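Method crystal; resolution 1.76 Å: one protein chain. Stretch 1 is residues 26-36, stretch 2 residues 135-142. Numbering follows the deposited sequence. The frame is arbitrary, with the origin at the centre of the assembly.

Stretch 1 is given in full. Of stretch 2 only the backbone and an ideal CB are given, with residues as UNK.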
# COMPACT_ATOMS: atom_id res chain seq x y z
N PRO A 26 -4.57 18.26 12.90
CA PRO A 26 -4.72 17.39 11.71
C PRO A 26 -6.17 17.07 11.39
O PRO A 26 -7.04 17.17 12.25
CB PRO A 26 -3.94 16.13 12.11
CG PRO A 26 -4.08 16.06 13.59
CD PRO A 26 -4.08 17.50 14.07
N PHE A 27 -6.42 16.65 10.15
CA PHE A 27 -7.73 16.21 9.70
C PHE A 27 -8.12 14.90 10.39
O PHE A 27 -9.21 14.83 10.96
CB PHE A 27 -7.74 16.02 8.19
CG PHE A 27 -9.01 15.42 7.63
CD1 PHE A 27 -10.13 16.21 7.40
CD2 PHE A 27 -9.07 14.08 7.27
CE1 PHE A 27 -11.29 15.67 6.86
CE2 PHE A 27 -10.24 13.55 6.69
CZ PHE A 27 -11.33 14.35 6.49
N LEU A 28 -7.25 13.88 10.36
CA LEU A 28 -7.56 12.59 10.96
C LEU A 28 -7.70 12.63 12.48
O LEU A 28 -6.84 13.18 13.19
CB LEU A 28 -6.58 11.50 10.55
CG LEU A 28 -6.55 11.16 9.05
CD1 LEU A 28 -5.41 10.25 8.78
CD2 LEU A 28 -7.90 10.55 8.59
N ASN A 29 -8.81 12.06 12.95
CA ASN A 29 -9.15 11.97 14.37
C ASN A 29 -9.67 10.56 14.59
O ASN A 29 -10.72 10.21 14.05
CB ASN A 29 -10.19 13.02 14.77
CG ASN A 29 -10.52 13.00 16.23
OD1 ASN A 29 -10.29 12.00 16.93
ND2 ASN A 29 -11.12 14.07 16.72
N PRO A 30 -8.91 9.71 15.31
CA PRO A 30 -9.30 8.29 15.44
C PRO A 30 -10.63 8.05 16.15
O PRO A 30 -11.15 6.94 16.07
CB PRO A 30 -8.11 7.67 16.18
CG PRO A 30 -7.51 8.81 16.95
CD PRO A 30 -7.62 9.96 15.99
N LYS A 31 -11.20 9.08 16.79
CA LYS A 31 -12.46 8.98 17.53
C LYS A 31 -13.62 9.46 16.68
O LYS A 31 -14.77 9.38 17.14
CB LYS A 31 -12.42 9.87 18.78
CG LYS A 31 -11.31 9.59 19.78
CD LYS A 31 -11.60 10.43 21.02
CE LYS A 31 -10.40 10.66 21.88
NZ LYS A 31 -10.69 11.69 22.91
N LYS A 32 -13.34 10.04 15.48
CA LYS A 32 -14.38 10.65 14.68
C LYS A 32 -14.43 10.23 13.22
O LYS A 32 -13.39 9.93 12.61
CB LYS A 32 -14.27 12.18 14.75
CG LYS A 32 -14.57 12.79 16.11
CD LYS A 32 -14.63 14.30 16.06
CE LYS A 32 -15.16 14.84 17.36
NZ LYS A 32 -15.40 16.30 17.28
N GLN A 33 -15.65 10.25 12.66
CA GLN A 33 -15.91 10.04 11.24
C GLN A 33 -15.87 11.47 10.69
O GLN A 33 -16.64 12.33 11.15
CB GLN A 33 -17.30 9.42 10.99
CG GLN A 33 -17.45 7.98 11.48
CD GLN A 33 -16.63 6.97 10.70
OE1 GLN A 33 -16.06 7.25 9.64
NE2 GLN A 33 -16.55 5.76 11.22
N LYS A 34 -14.91 11.74 9.80
CA LYS A 34 -14.77 13.10 9.27
C LYS A 34 -15.09 13.14 7.81
O LYS A 34 -14.57 12.33 7.05
CB LYS A 34 -13.39 13.68 9.60
CG LYS A 34 -13.31 13.93 11.14
CD LYS A 34 -12.20 14.84 11.57
CE LYS A 34 -12.41 16.30 11.29
NZ LYS A 34 -11.18 17.07 11.63
N ALA A 35 -15.99 14.03 7.42
CA ALA A 35 -16.41 14.14 6.03
C ALA A 35 -15.28 14.68 5.13
O ALA A 35 -14.53 15.56 5.55
CB ALA A 35 -17.62 15.05 5.94
N ALA A 36 -15.15 14.14 3.92
CA ALA A 36 -14.15 14.61 2.95
C ALA A 36 -14.89 14.69 1.63
O ALA A 36 -15.56 13.74 1.24
CB ALA A 36 -13.00 13.61 2.85
N UNK A 135 -19.48 13.30 -0.93
CA UNK A 135 -18.61 13.11 0.22
C UNK A 135 -18.51 11.67 0.68
O UNK A 135 -19.37 10.85 0.37
CB UNK A 135 -19.10 13.98 1.38
N UNK A 136 -17.46 11.38 1.46
CA UNK A 136 -17.25 10.10 2.14
C UNK A 136 -16.89 10.46 3.57
O UNK A 136 -16.55 11.61 3.86
CB UNK A 136 -16.17 9.25 1.47
N UNK A 137 -16.91 9.47 4.46
CA UNK A 137 -16.48 9.70 5.84
C UNK A 137 -15.19 9.00 6.05
O UNK A 137 -15.00 7.90 5.54
CB UNK A 137 -17.52 9.23 6.86
N UNK A 138 -14.27 9.66 6.78
CA UNK A 138 -12.92 9.13 6.98
C UNK A 138 -12.60 8.98 8.45
O UNK A 138 -12.70 9.95 9.20
CB UNK A 138 -11.88 10.04 6.31
N UNK A 139 -12.13 7.78 8.85
CA UNK A 139 -11.70 7.54 10.23
C UNK A 139 -10.26 7.02 10.25
O UNK A 139 -9.92 6.05 9.58
CB UNK A 139 -12.64 6.55 10.92
N UNK A 140 -9.44 7.65 11.07
CA UNK A 140 -8.05 7.23 11.19
C UNK A 140 -7.28 8.13 12.11
O UNK A 140 -7.85 9.08 12.62
CB UNK A 140 -7.38 7.20 9.82
N UNK A 141 -5.97 7.89 12.30
CA UNK A 141 -5.17 6.81 11.70
C UNK A 141 -5.44 5.44 12.30
O UNK A 141 -5.83 5.33 13.47
CB UNK A 141 -3.68 7.13 11.85
N UNK A 142 -5.26 4.42 11.49
CA UNK A 142 -5.43 3.03 11.88
C UNK A 142 -4.11 2.31 11.70
O UNK A 142 -3.48 2.43 10.65
CB UNK A 142 -6.54 2.36 11.07

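Stretch 2 is an extended strand that pairs antiparallel with residues 34-36 of stretch 1.

Position 135 points its CB toward stretch 1, 3.6 Å from Ala-36 O and near the small Ala-35. Phi/psi of -122/162 suits a beta-branched residue, but many would fit. It is Thr-135. Its CA makes a CA-H...O contact of 3.3 Å with Ala-36 O.

At position 136 the backbone N donates to Ala-36 O (3.0 Å) and the O accepts from Ala-36 N (2.9 Å). The CB lies on the same face as the methyl of Ala-36. An apolar residue would suit beside that methyl, and the extended backbone favours beta-branched Val or Ile; stretch 1 does not fix the size. It is Val-136, whose CG2 lies 4.3 Å from Ala-36 CB.

Position 137 sits opposite Ala-35 in a non-hydrogen-bonded pair. The ideal CB is 3.7 Å from Gln-33 OE1, and Ala-35 adds little bulk. A polar or long side chain is reasonable; the charge cannot be read from stretch 1. It is Glu-137. Its OE1 packs 3.7 Å from Gln-33 CB and is hydrogen-bonded elsewhere in the structure.

Position 138 offers the clearest evidence. Its N donates to Lys-34 O (2.7 Å) and its O accepts from Lys-34 N (2.9 Å). The ideal CB is 3.9 Å from Phe-27 CE2 and 4.6 Å from Leu-28 CD2. Val, Ile or Leu would suit. It is Val-138. Its CB meets the edge of the Phe-27 ring, CG1 lies 3.6 Å from Leu-28 CD2, and CG2 lies 3.9 Å from Ala-36 CB.

Position 139 points sideways, with carbonyl oxygens of the Asn-29 to Lys-32 turn nearby. Its ideal CB is 3.9 Å from Lys-32 O. A long side chain ending in a donor, Lys or Arg, would suit; Gln is possible. It is Lys-139. Its CE packs 3.6 Å from Gln-33 NE2. Its NZ reaches the turn through water: water 2 links NZ (2.8 Å) to Pro-30 O (3.0 Å), and water 3 links NZ (3.2 Å) to Lys-31 O (3.2 Å).

At position 140 phi/psi is 176/-179, a region that residues with a CB rarely occupy and Gly reaches easily. The ideal CB would lie 3.6 Å from Leu-28 CD2, close but not excluding a small side chain. It is Gly-140. Its O lies 3.4 Å from Leu-28 CB, and its N makes a weak hydrogen bond to water 1 (3.4 Å), which also accepts from Asn-29 N (2.9 Å).

Position 141 follows a cis peptide bond, which strongly suggests Pro. It is Pro-141. Its CD packs against Pro-30 CD (3.9 Å) and Leu-28 CB (4.1 Å).

Position 142 has no contact with stretch 1, so the choice is open. It is Ile-142.

Stretch 2 (135-142) TVEVKGPI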
# COMPACT_ATOMS: atom_id res chain seq x y z
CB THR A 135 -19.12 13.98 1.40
OG1 THR A 135 -20.42 13.50 1.78
CG2 THR A 135 -19.16 15.47 1.07
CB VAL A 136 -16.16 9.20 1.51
CG1 VAL A 136 -16.50 8.80 0.08
CG2 VAL A 136 -14.76 9.84 1.63
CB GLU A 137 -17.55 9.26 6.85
CG GLU A 137 -18.67 10.27 6.94
CD GLU A 137 -19.71 9.98 8.00
OE1 GLU A 137 -19.85 8.80 8.39
OE2 GLU A 137 -20.39 10.94 8.43
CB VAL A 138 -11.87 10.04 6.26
CG1 VAL A 138 -10.49 9.40 6.31
CG2 VAL A 138 -12.28 10.31 4.81
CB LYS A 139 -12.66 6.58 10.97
CG LYS A 139 -12.23 6.32 12.42
CD LYS A 139 -13.29 5.59 13.26
CE LYS A 139 -14.26 6.55 13.89
NZ LYS A 139 -15.11 5.89 14.92
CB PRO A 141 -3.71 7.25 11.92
CG PRO A 141 -3.76 8.53 12.73
CD PRO A 141 -5.16 8.72 13.22
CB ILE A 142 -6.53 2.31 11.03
CG1 ILE A 142 -7.82 3.17 10.83
CG2 ILE A 142 -6.84 0.91 11.61
CD1 ILE A 142 -8.69 3.47 12.10
O HOH W 1 -10.85 10.77 11.35
O HOH W 2 -13.48 5.34 17.15
O HOH W 3 -17.26 8.27 15.39
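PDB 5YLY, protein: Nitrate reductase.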